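Local coordinates for esterase (Rhizomucor miehei CAU432, PDB 4WY8), which hydrolyses carboxylic ester bonds as a fungal carboxylesterase, probably through the serine nucleophile usual in the alpha/beta hydrolase fold, at residues K56-K61 with I66-T71; V109-A114 with H309-L314; N210-R215 with I293-T298; W220-Y225 with K230-I235. All coordinates share one frame; numbering follows the deposited sequence.

Contact 1. Residues K56-K61 with I66-T71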
# COMPACT_ATOMS: atom_id res chain seq x y z
N LYS A 56 -26.28 4.85 -18.99
CA LYS A 56 -26.15 6.04 -19.82
C LYS A 56 -25.51 5.75 -21.16
O LYS A 56 -24.48 5.10 -21.22
CB LYS A 56 -25.34 7.12 -19.08
CG LYS A 56 -25.25 8.43 -19.84
CD LYS A 56 -26.14 9.51 -19.28
CE LYS A 56 -26.17 10.70 -20.24
NZ LYS A 56 -27.07 11.79 -19.77
N THR A 57 -26.12 6.23 -22.23
CA THR A 57 -25.54 6.00 -23.55
C THR A 57 -24.97 7.29 -24.09
O THR A 57 -25.67 8.30 -24.13
CB THR A 57 -26.59 5.47 -24.55
OG1 THR A 57 -27.03 4.17 -24.15
CG2 THR A 57 -25.98 5.39 -25.94
N ILE A 58 -23.71 7.28 -24.50
CA ILE A 58 -23.22 8.46 -25.18
C ILE A 58 -23.15 8.09 -26.66
O ILE A 58 -22.60 7.05 -27.04
CB ILE A 58 -21.89 8.98 -24.56
CG1 ILE A 58 -20.76 7.99 -24.63
CG2 ILE A 58 -22.11 9.36 -23.10
CD1 ILE A 58 -19.53 8.49 -23.85
N ASN A 59 -23.74 8.96 -27.47
CA ASN A 59 -23.86 8.78 -28.92
C ASN A 59 -22.79 9.52 -29.71
O ASN A 59 -22.74 10.75 -29.68
CB ASN A 59 -25.24 9.24 -29.39
CG ASN A 59 -26.36 8.41 -28.81
OD1 ASN A 59 -26.53 7.24 -29.17
ND2 ASN A 59 -27.11 8.99 -27.88
N ARG A 60 -21.92 8.78 -30.41
CA ARG A 60 -20.90 9.44 -31.23
C ARG A 60 -21.48 10.01 -32.52
O ARG A 60 -22.69 9.98 -32.75
CB ARG A 60 -19.72 8.51 -31.54
CG ARG A 60 -18.95 8.06 -30.31
CD ARG A 60 -17.63 7.37 -30.68
NE ARG A 60 -17.73 5.91 -30.69
CZ ARG A 60 -16.71 5.08 -30.53
NH1 ARG A 60 -15.48 5.55 -30.34
NH2 ARG A 60 -16.92 3.77 -30.55
N LYS A 61 -20.58 10.53 -33.35
CA LYS A 61 -20.94 11.38 -34.48
C LYS A 61 -21.72 10.66 -35.56
O LYS A 61 -22.69 11.19 -36.11
CB LYS A 61 -19.64 11.95 -35.05
CG LYS A 61 -19.70 13.33 -35.64
CD LYS A 61 -18.49 13.54 -36.53
CE LYS A 61 -18.16 15.02 -36.66
NZ LYS A 61 -16.74 15.29 -36.32
N ILE A 66 -21.48 4.36 -27.06
CA ILE A 66 -20.69 3.84 -25.95
C ILE A 66 -21.64 3.70 -24.76
O ILE A 66 -22.37 4.65 -24.42
CB ILE A 66 -19.49 4.74 -25.62
CG1 ILE A 66 -18.60 4.85 -26.85
CG2 ILE A 66 -18.67 4.15 -24.51
CD1 ILE A 66 -17.58 5.93 -26.76
N GLU A 67 -21.69 2.50 -24.19
CA GLU A 67 -22.50 2.27 -23.00
C GLU A 67 -21.72 2.48 -21.71
O GLU A 67 -20.70 1.82 -21.47
CB GLU A 67 -23.11 0.87 -23.04
CG GLU A 67 -23.87 0.57 -24.34
CD GLU A 67 -24.98 1.58 -24.60
OE1 GLU A 67 -25.68 1.95 -23.62
OE2 GLU A 67 -25.17 2.00 -25.76
N LEU A 68 -22.23 3.39 -20.89
CA LEU A 68 -21.69 3.70 -19.57
C LEU A 68 -22.62 3.19 -18.48
O LEU A 68 -23.84 3.30 -18.60
CB LEU A 68 -21.52 5.21 -19.41
CG LEU A 68 -20.77 5.92 -20.53
CD1 LEU A 68 -20.71 7.42 -20.23
CD2 LEU A 68 -19.38 5.36 -20.74
N THR A 69 -22.04 2.60 -17.43
CA THR A 69 -22.78 2.27 -16.21
C THR A 69 -22.25 3.16 -15.09
O THR A 69 -21.08 3.07 -14.72
CB THR A 69 -22.64 0.77 -15.85
OG1 THR A 69 -23.01 -0.02 -16.98
CG2 THR A 69 -23.54 0.39 -14.71
N ILE A 70 -23.09 4.04 -14.56
CA ILE A 70 -22.65 4.99 -13.55
C ILE A 70 -23.22 4.65 -12.19
O ILE A 70 -24.45 4.65 -12.00
CB ILE A 70 -23.05 6.41 -13.92
CG1 ILE A 70 -22.63 6.71 -15.36
CG2 ILE A 70 -22.46 7.41 -12.92
CD1 ILE A 70 -23.16 8.01 -15.89
N THR A 71 -22.35 4.41 -11.21
CA THR A 71 -22.84 4.11 -9.86
C THR A 71 -22.44 5.22 -8.89
O THR A 71 -21.36 5.79 -9.02
CB THR A 71 -22.31 2.73 -9.36
OG1 THR A 71 -20.90 2.66 -9.57
CG2 THR A 71 -22.96 1.57 -10.12
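Lys56 and Ile58 pair with Leu68 and Ile66 as the two arms of a beta hairpin, the short strand axes 4.8 Å apart and running antiparallel at 149°. Lys56–Leu68 and Ile58–Ile66 are hydrogen-bonded pairs: Leu68 N reaches Lys56 O at 2.8 Å, and the N-H of Ile66 points almost straight (174°) at Ile58 O, 2.9 Å away. Between them Thr57 and Glu67 form a non-hydrogen-bonded pair, linked through their side chains instead. Thr57 OG1 donates to Glu67 OE1 at 2.7 Å, meeting the carboxylate on its syn side and somewhat out of its plane; the bend of Glu67 at chi2 (-57°) brings the carboxylate back alongside the threonine. On the opposite face Ile58, Ile66 and Leu68 pack together beside Lys56. Ile58 CG1 packs on Ile66 CB at 3.6 Å, while Ile58 CG2 touches Leu68 CD1 at 3.7 Å, the two side chains nearly at right angles. Beyond the strand end, the guanidinium of Arg60 lies with one face over Ile66 CD1, and its NH1 forms a salt bridge with Asp137. This face turns toward helix 130-143, where Trp141 touches Lys56 and Ile58. Strand 51-59 is the outermost of the sheet within the chain, and strand 65-73 links it to strand 114-118, with Glu67 and Thr69 bonded through their backbones to Asn119 and Phe117.

Contact 2. Residues V109-A114 with H309-L314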
# COMPACT_ATOMS: atom_id res chain seq x y z
N VAL A 109 -18.89 3.26 -2.81
CA VAL A 109 -19.29 3.79 -1.50
C VAL A 109 -18.11 4.14 -0.60
O VAL A 109 -18.22 5.03 0.27
CB VAL A 109 -20.20 2.82 -0.72
CG1 VAL A 109 -21.46 2.50 -1.56
CG2 VAL A 109 -19.45 1.53 -0.40
N ARG A 110 -16.97 3.50 -0.80
CA ARG A 110 -15.82 3.83 0.04
C ARG A 110 -15.21 5.17 -0.39
O ARG A 110 -14.81 5.95 0.44
CB ARG A 110 -14.76 2.74 -0.01
CG ARG A 110 -15.21 1.44 0.67
CD ARG A 110 -14.08 0.42 0.66
NE ARG A 110 -14.55 -0.95 0.84
CZ ARG A 110 -13.80 -1.95 1.31
NH1 ARG A 110 -12.54 -1.72 1.67
NH2 ARG A 110 -14.31 -3.18 1.40
N ALA A 111 -15.15 5.44 -1.69
CA ALA A 111 -14.56 6.68 -2.17
C ALA A 111 -15.59 7.80 -2.18
O ALA A 111 -15.23 8.97 -2.29
CB ALA A 111 -13.97 6.49 -3.57
N ARG A 112 -16.87 7.44 -2.06
CA ARG A 112 -17.97 8.40 -2.22
C ARG A 112 -17.81 9.13 -3.54
O ARG A 112 -17.72 10.35 -3.59
CB ARG A 112 -18.04 9.38 -1.03
CG ARG A 112 -18.52 8.72 0.25
CD ARG A 112 -18.87 9.71 1.36
NE ARG A 112 -19.97 10.59 0.98
CZ ARG A 112 -21.25 10.25 1.07
NH1 ARG A 112 -21.58 9.05 1.53
NH2 ARG A 112 -22.19 11.10 0.70
N ALA A 113 -17.74 8.35 -4.61
CA ALA A 113 -17.45 8.87 -5.93
C ALA A 113 -18.50 8.36 -6.89
O ALA A 113 -19.24 7.44 -6.55
CB ALA A 113 -16.07 8.43 -6.38
N ALA A 114 -18.58 8.99 -8.06
CA ALA A 114 -19.33 8.41 -9.16
C ALA A 114 -18.38 7.52 -9.94
O ALA A 114 -17.40 8.01 -10.52
CB ALA A 114 -19.93 9.48 -10.07
N HIS A 309 -6.70 1.35 0.60
CA HIS A 309 -5.49 2.01 0.14
C HIS A 309 -5.72 2.92 -1.06
O HIS A 309 -5.35 4.11 -1.06
CB HIS A 309 -4.45 0.96 -0.18
CG HIS A 309 -3.13 1.52 -0.56
ND1 HIS A 309 -2.06 0.72 -0.91
CD2 HIS A 309 -2.69 2.80 -0.63
CE1 HIS A 309 -1.01 1.49 -1.17
NE2 HIS A 309 -1.37 2.75 -1.01
N ILE A 310 -6.33 2.36 -2.10
CA ILE A 310 -6.68 3.13 -3.29
C ILE A 310 -7.50 4.36 -2.93
O ILE A 310 -7.27 5.44 -3.46
CB ILE A 310 -7.48 2.26 -4.30
CG1 ILE A 310 -6.56 1.20 -4.93
CG2 ILE A 310 -8.11 3.10 -5.40
CD1 ILE A 310 -7.32 0.16 -5.71
N VAL A 311 -8.46 4.19 -2.03
CA VAL A 311 -9.29 5.30 -1.63
C VAL A 311 -8.48 6.37 -0.90
O VAL A 311 -8.66 7.56 -1.16
CB VAL A 311 -10.45 4.82 -0.74
CG1 VAL A 311 -11.19 6.03 -0.11
CG2 VAL A 311 -11.38 3.97 -1.57
N ALA A 312 -7.57 5.96 -0.01
CA ALA A 312 -6.72 6.95 0.67
C ALA A 312 -5.89 7.76 -0.34
O ALA A 312 -5.74 8.99 -0.23
CB ALA A 312 -5.80 6.25 1.67
N TRP A 313 -5.34 7.06 -1.31
CA TRP A 313 -4.54 7.70 -2.36
C TRP A 313 -5.34 8.64 -3.25
O TRP A 313 -4.85 9.70 -3.62
CB TRP A 313 -3.87 6.64 -3.22
CG TRP A 313 -2.99 7.17 -4.31
CD1 TRP A 313 -1.64 7.40 -4.24
CD2 TRP A 313 -3.38 7.47 -5.65
NE1 TRP A 313 -1.18 7.85 -5.46
CE2 TRP A 313 -2.23 7.91 -6.34
CE3 TRP A 313 -4.60 7.43 -6.33
CZ2 TRP A 313 -2.26 8.29 -7.68
CZ3 TRP A 313 -4.64 7.81 -7.67
CH2 TRP A 313 -3.46 8.23 -8.33
N LEU A 314 -6.56 8.23 -3.60
CA LEU A 314 -7.49 9.09 -4.34
C LEU A 314 -7.83 10.34 -3.55
O LEU A 314 -7.90 11.44 -4.10
CB LEU A 314 -8.79 8.35 -4.67
CG LEU A 314 -8.93 7.28 -5.76
CD1 LEU A 314 -10.30 6.59 -5.70
CD2 LEU A 314 -8.74 7.94 -7.11
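Within the alpha/beta hydrolase fold, the C-terminal end of helix 101-111 rests on helix 301-322, with Val311 making most of the contact. The contact is small and entirely van der Waals across the two segments. Val311 straddles the last turn of the first helix with both methyls: CG1, held anti to its own backbone N (chi1 170°), lies 3.7 Å from Arg110 O, whereas CG2 meets Arg110 CB at 3.9 Å. The nearest pair of alpha carbons, those of Ala111 and Val311, is 5.5 Å apart, a closeness that goes with the small alanine side chain at this point. Just after it the chain leaves the helix at Arg112, with positive phi, and turns into strand 114-118. Of the Arg110 side chain, CB is the part that meets Val311; its extended chain carries the guanidinium away to a salt bridge with Asp308 and a hydrogen bond to Ser304, both tying the two helices, and to Glu106 within its own helix. Helix 301-322 also faces the second subunit, where His309 stacks on His309 of that neighbouring chain. Toward the sheet, Leu314 touches Ile84 of strand 83-87, and the methyl of Ala111 sits 4.1 Å from Val311 CG2 and 4.2 Å from Leu314 CD1.

Contact 3. Residues N210-R215 with I293-T298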
# COMPACT_ATOMS: atom_id res chain seq x y z
N ASN A 210 -1.21 -22.72 -12.37
CA ASN A 210 -1.80 -22.92 -11.03
C ASN A 210 -1.95 -21.67 -10.16
O ASN A 210 -2.15 -21.77 -8.95
CB ASN A 210 -0.99 -23.95 -10.25
CG ASN A 210 -0.89 -25.27 -10.99
OD1 ASN A 210 -1.89 -25.79 -11.48
ND2 ASN A 210 0.32 -25.80 -11.07
N TYR A 211 -1.90 -20.48 -10.77
CA TYR A 211 -2.24 -19.26 -10.03
C TYR A 211 -3.33 -18.43 -10.71
O TYR A 211 -3.26 -17.18 -10.76
CB TYR A 211 -0.99 -18.42 -9.84
CG TYR A 211 0.11 -19.07 -9.01
CD1 TYR A 211 0.12 -18.96 -7.63
CD2 TYR A 211 1.13 -19.80 -9.62
CE1 TYR A 211 1.15 -19.53 -6.87
CE2 TYR A 211 2.15 -20.39 -8.88
CZ TYR A 211 2.15 -20.25 -7.50
OH TYR A 211 3.15 -20.82 -6.74
N TYR A 212 -4.34 -19.15 -11.22
CA TYR A 212 -5.57 -18.60 -11.79
C TYR A 212 -5.35 -17.90 -13.14
O TYR A 212 -5.88 -18.35 -14.15
CB TYR A 212 -6.22 -17.65 -10.78
CG TYR A 212 -7.56 -17.10 -11.19
CD1 TYR A 212 -8.69 -17.91 -11.22
CD2 TYR A 212 -7.71 -15.76 -11.54
CE1 TYR A 212 -9.93 -17.42 -11.59
CE2 TYR A 212 -8.95 -15.25 -11.92
CZ TYR A 212 -10.05 -16.08 -11.94
OH TYR A 212 -11.27 -15.59 -12.32
N LEU A 213 -4.58 -16.82 -13.17
CA LEU A 213 -4.16 -16.25 -14.46
C LEU A 213 -2.92 -17.01 -14.92
O LEU A 213 -1.92 -17.00 -14.23
CB LEU A 213 -3.85 -14.74 -14.37
CG LEU A 213 -3.32 -14.13 -15.69
CD1 LEU A 213 -4.37 -14.21 -16.79
CD2 LEU A 213 -2.90 -12.66 -15.51
N THR A 214 -2.99 -17.64 -16.08
CA THR A 214 -1.89 -18.46 -16.57
C THR A 214 -1.26 -17.84 -17.82
O THR A 214 -1.86 -16.97 -18.45
CB THR A 214 -2.38 -19.88 -16.91
OG1 THR A 214 -3.37 -19.78 -17.93
CG2 THR A 214 -3.04 -20.52 -15.69
N ARG A 215 -0.07 -18.31 -18.19
CA ARG A 215 0.57 -17.87 -19.41
C ARG A 215 -0.31 -18.24 -20.59
O ARG A 215 -0.55 -17.43 -21.50
CB ARG A 215 1.93 -18.52 -19.55
CG ARG A 215 2.60 -18.34 -20.91
CD ARG A 215 3.76 -19.34 -21.05
NE ARG A 215 4.99 -18.82 -20.47
CZ ARG A 215 5.86 -19.55 -19.77
NH1 ARG A 215 5.66 -20.84 -19.56
NH2 ARG A 215 6.95 -18.97 -19.27
N ILE A 293 -8.36 -10.94 -8.05
CA ILE A 293 -9.20 -10.79 -6.89
C ILE A 293 -10.31 -9.76 -7.09
O ILE A 293 -11.27 -9.72 -6.32
CB ILE A 293 -8.37 -10.48 -5.64
CG1 ILE A 293 -7.53 -9.22 -5.80
CG2 ILE A 293 -7.44 -11.66 -5.34
CD1 ILE A 293 -6.64 -8.98 -4.57
N PHE A 294 -10.21 -8.94 -8.13
CA PHE A 294 -11.21 -7.89 -8.34
C PHE A 294 -12.27 -8.17 -9.42
O PHE A 294 -13.09 -7.29 -9.73
CB PHE A 294 -10.51 -6.56 -8.65
CG PHE A 294 -9.73 -6.02 -7.50
CD1 PHE A 294 -10.39 -5.59 -6.35
CD2 PHE A 294 -8.35 -5.97 -7.54
CE1 PHE A 294 -9.67 -5.10 -5.26
CE2 PHE A 294 -7.62 -5.48 -6.45
CZ PHE A 294 -8.28 -5.04 -5.32
N ASN A 295 -12.27 -9.39 -9.96
CA ASN A 295 -13.30 -9.78 -10.94
C ASN A 295 -14.15 -10.98 -10.51
O ASN A 295 -14.56 -11.79 -11.35
CB ASN A 295 -12.65 -10.10 -12.29
CG ASN A 295 -11.62 -11.23 -12.20
OD1 ASN A 295 -10.42 -10.97 -12.04
ND2 ASN A 295 -12.07 -12.47 -12.34
N LEU A 296 -14.40 -11.09 -9.21
CA LEU A 296 -15.13 -12.23 -8.66
C LEU A 296 -16.40 -11.78 -7.94
O LEU A 296 -16.64 -10.57 -7.74
CB LEU A 296 -14.22 -13.02 -7.72
CG LEU A 296 -12.88 -13.45 -8.35
CD1 LEU A 296 -11.98 -14.11 -7.33
CD2 LEU A 296 -13.06 -14.36 -9.58
N ALA A 297 -17.23 -12.75 -7.55
CA ALA A 297 -18.52 -12.43 -6.93
C ALA A 297 -18.32 -11.82 -5.55
O ALA A 297 -19.14 -11.00 -5.09
CB ALA A 297 -19.39 -13.68 -6.85
N THR A 298 -17.24 -12.23 -4.90
CA THR A 298 -16.88 -11.74 -3.57
C THR A 298 -15.54 -11.01 -3.59
O THR A 298 -14.82 -11.02 -4.59
CB THR A 298 -16.77 -12.88 -2.57
OG1 THR A 298 -15.85 -13.85 -3.10
CG2 THR A 298 -18.13 -13.54 -2.35
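The phenol ring of Tyr212 has the side-chain amide of Asn295 at its edge, near the ring plane, and the two flat groups are almost coplanar, 17° apart. Leu296 approaches the same hydroxyl end of the ring obliquely through one methyl. Both side chains run counter to the tyrosine, and contact is made at its hydroxyl end. Leu296 CD2 lies 3.5 Å from Tyr212 OH and 4.2 Å from Tyr212 CZ. The backbones stay well apart, with 9.9 Å between the nearest alpha carbons, those of Tyr212 and Ile293. Tyr212 spans this distance because its ring is set anti to the backbone N (chi1 -175°), which carries it out from the loop between helices 202-206 and 215-225. The facing loop leads from strand 289-290 to helix 301-322. Ile14 of helix 9-17 touches both Tyr212 and Leu296, so the N-terminal helix also borders the contact, and Ile290 packs on the tyrosine. Asn295 lies near, without touching, the probable Ser164-His291-Asp261 triad, and Leu213, next to Tyr212, packs on His291. The contact therefore brings together two loops near the likely active site, where the tyrosine hydroxyl end meets an amide and a leucine methyl; with so little surface buried, 100 Å² in all, the connection is slight, and most of the hold on either loop must come from its other neighbours.

Contact 4. Residues W220-Y225 with K230-I235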
# COMPACT_ATOMS: atom_id res chain seq x y z
N TRP A 220 -3.79 -16.60 -25.14
CA TRP A 220 -5.12 -16.61 -25.73
C TRP A 220 -5.75 -15.19 -25.83
O TRP A 220 -6.30 -14.77 -26.88
CB TRP A 220 -5.98 -17.55 -24.89
CG TRP A 220 -7.34 -17.85 -25.39
CD1 TRP A 220 -7.67 -18.67 -26.44
CD2 TRP A 220 -8.57 -17.39 -24.83
NE1 TRP A 220 -9.04 -18.73 -26.56
CE2 TRP A 220 -9.61 -17.96 -25.59
CE3 TRP A 220 -8.89 -16.55 -23.75
CZ2 TRP A 220 -10.96 -17.70 -25.32
CZ3 TRP A 220 -10.23 -16.31 -23.47
CH2 TRP A 220 -11.25 -16.88 -24.26
N PHE A 221 -5.65 -14.44 -24.74
CA PHE A 221 -6.12 -13.06 -24.70
C PHE A 221 -5.46 -12.20 -25.77
O PHE A 221 -6.13 -11.55 -26.58
CB PHE A 221 -5.83 -12.46 -23.33
CG PHE A 221 -6.72 -12.96 -22.23
CD1 PHE A 221 -8.05 -13.28 -22.47
CD2 PHE A 221 -6.23 -13.04 -20.93
CE1 PHE A 221 -8.86 -13.70 -21.44
CE2 PHE A 221 -7.03 -13.45 -19.89
CZ PHE A 221 -8.34 -13.78 -20.13
N PHE A 222 -4.14 -12.19 -25.78
CA PHE A 222 -3.39 -11.41 -26.77
C PHE A 222 -3.74 -11.82 -28.22
O PHE A 222 -3.87 -10.95 -29.12
CB PHE A 222 -1.89 -11.58 -26.53
CG PHE A 222 -1.24 -10.41 -25.81
CD1 PHE A 222 -0.90 -9.24 -26.49
CD2 PHE A 222 -0.94 -10.50 -24.45
CE1 PHE A 222 -0.27 -8.16 -25.83
CE2 PHE A 222 -0.32 -9.43 -23.78
CZ PHE A 222 0.01 -8.25 -24.47
N ASP A 223 -3.93 -13.12 -28.46
CA ASP A 223 -4.22 -13.60 -29.81
C ASP A 223 -5.60 -13.13 -30.26
O ASP A 223 -5.79 -12.82 -31.43
CB ASP A 223 -4.12 -15.13 -29.89
CG ASP A 223 -2.68 -15.61 -30.00
OD1 ASP A 223 -1.82 -14.80 -30.39
OD2 ASP A 223 -2.42 -16.80 -29.68
N HIS A 224 -6.56 -13.08 -29.34
CA HIS A 224 -7.85 -12.48 -29.73
C HIS A 224 -7.80 -10.94 -29.90
O HIS A 224 -8.50 -10.40 -30.76
CB HIS A 224 -8.94 -12.81 -28.71
CG HIS A 224 -9.48 -14.21 -28.82
ND1 HIS A 224 -10.03 -14.71 -29.98
CD2 HIS A 224 -9.59 -15.19 -27.90
CE1 HIS A 224 -10.44 -15.95 -29.77
NE2 HIS A 224 -10.18 -16.27 -28.52
N TYR A 225 -7.02 -10.25 -29.07
CA TYR A 225 -6.98 -8.77 -29.06
C TYR A 225 -6.16 -8.18 -30.21
O TYR A 225 -6.57 -7.23 -30.88
CB TYR A 225 -6.42 -8.30 -27.70
CG TYR A 225 -6.42 -6.80 -27.40
CD1 TYR A 225 -5.25 -6.17 -26.96
CD2 TYR A 225 -7.58 -6.05 -27.47
CE1 TYR A 225 -5.24 -4.83 -26.64
CE2 TYR A 225 -7.58 -4.70 -27.15
CZ TYR A 225 -6.41 -4.10 -26.73
OH TYR A 225 -6.40 -2.76 -26.41
N LYS A 230 3.13 -8.09 -35.00
CA LYS A 230 3.83 -6.84 -35.24
C LYS A 230 3.12 -5.65 -34.61
O LYS A 230 3.77 -4.73 -34.08
CB LYS A 230 4.08 -6.62 -36.73
CG LYS A 230 5.40 -7.29 -37.12
CD LYS A 230 5.84 -7.07 -38.56
CE LYS A 230 7.22 -7.69 -38.76
NZ LYS A 230 7.95 -7.08 -39.91
N ASP A 231 1.80 -5.68 -34.64
CA ASP A 231 1.01 -4.59 -34.05
C ASP A 231 1.21 -4.48 -32.55
O ASP A 231 0.91 -3.45 -31.95
CB ASP A 231 -0.47 -4.79 -34.34
CG ASP A 231 -0.78 -4.71 -35.81
OD1 ASP A 231 -0.01 -4.06 -36.55
OD2 ASP A 231 -1.79 -5.31 -36.23
N ARG A 232 1.72 -5.55 -31.93
CA ARG A 232 1.97 -5.51 -30.49
C ARG A 232 3.10 -4.56 -30.16
O ARG A 232 3.36 -4.28 -28.98
CB ARG A 232 2.28 -6.92 -29.98
CG ARG A 232 1.12 -7.82 -30.24
CD ARG A 232 1.37 -9.22 -29.84
NE ARG A 232 0.19 -10.01 -30.18
CZ ARG A 232 0.06 -11.30 -29.94
NH1 ARG A 232 1.07 -11.94 -29.36
NH2 ARG A 232 -1.06 -11.94 -30.29
N GLN A 233 3.78 -4.05 -31.20
CA GLN A 233 4.89 -3.14 -30.94
C GLN A 233 4.37 -1.70 -30.71
O GLN A 233 5.10 -0.84 -30.26
CB GLN A 233 5.90 -3.21 -32.09
CG GLN A 233 6.76 -4.50 -32.11
CD GLN A 233 7.97 -4.46 -31.16
OE1 GLN A 233 8.57 -3.40 -30.93
NE2 GLN A 233 8.32 -5.61 -30.61
N SER A 234 3.10 -1.45 -30.97
CA SER A 234 2.55 -0.13 -30.62
C SER A 234 2.59 0.12 -29.10
O SER A 234 2.24 -0.76 -28.32
CB SER A 234 1.12 -0.00 -31.11
OG SER A 234 0.48 1.10 -30.47
N ILE A 235 2.95 1.33 -28.68
CA ILE A 235 3.03 1.63 -27.25
C ILE A 235 1.62 1.69 -26.63
O ILE A 235 1.47 1.63 -25.41
CB ILE A 235 3.82 2.94 -26.98
CG1 ILE A 235 3.10 4.16 -27.57
CG2 ILE A 235 5.29 2.83 -27.53
CD1 ILE A 235 3.84 5.48 -27.28
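The ionic part of this contact joins Asp223, on the last turns of helix 215-225, to Arg232 in the 3-10 turn that follows. Arg232 NH2 donates to Asp223 OD1 at 3.0 Å, with an N-H...O angle of 156°. The oxygen lies nearly in the guanidinium plane but is approached on its anti side, and the carboxylate is turned 33° against the guanidinium. The same nitrogen also bonds to the carbonyl of Ile226, just past the helix, and stands 3.2 Å from Phe222 O. Arg232 thus brings its charge to the carbonyl end of the helix, where the C=O groups would be expected to favour a cation. The van der Waals part belongs to Phe222. Its CB lies over one face of the guanidinium, 3.9 Å from Arg232 CZ, toward the rim, while Phe222 CD1 is 3.9 Å from Arg232 NE. The arginine chain, extended from CG to NE, spans the gap between the segments to reach both residues. Farther in, the Phe222 ring meets Trp92 edge-to-face and also touches Phe199. Tyr225 stacks on Trp92 and bonds through its backbone to Phe128, so the helix end is bound to neighbouring loops and, through Arg232, to the turn leading toward helix 244-247.

Overall arrangement
Along the chain, contact 1 closes before contact 2 opens; the long loop closed by contact 2 encloses contact 3, which in turn encloses contact 4. Contacts 1 and 2 meet at the sheet, where Thr71 O packs against the CB of Ala114 on the adjoining strands 65-73 and 114-118, although their centres are 23 Å apart. Contacts 3 and 4 share the region around helix 215-225 and touch through Leu213 and Phe221, with centres 21 Å apart. Contacts 2 and 4 lie on opposite sides of the chain's centre, 32 Å apart. One pair thus belongs to the hydrolase sheet and its flanking helices, the other to loops and a helix, of which contact 3 lies near the probable catalytic site.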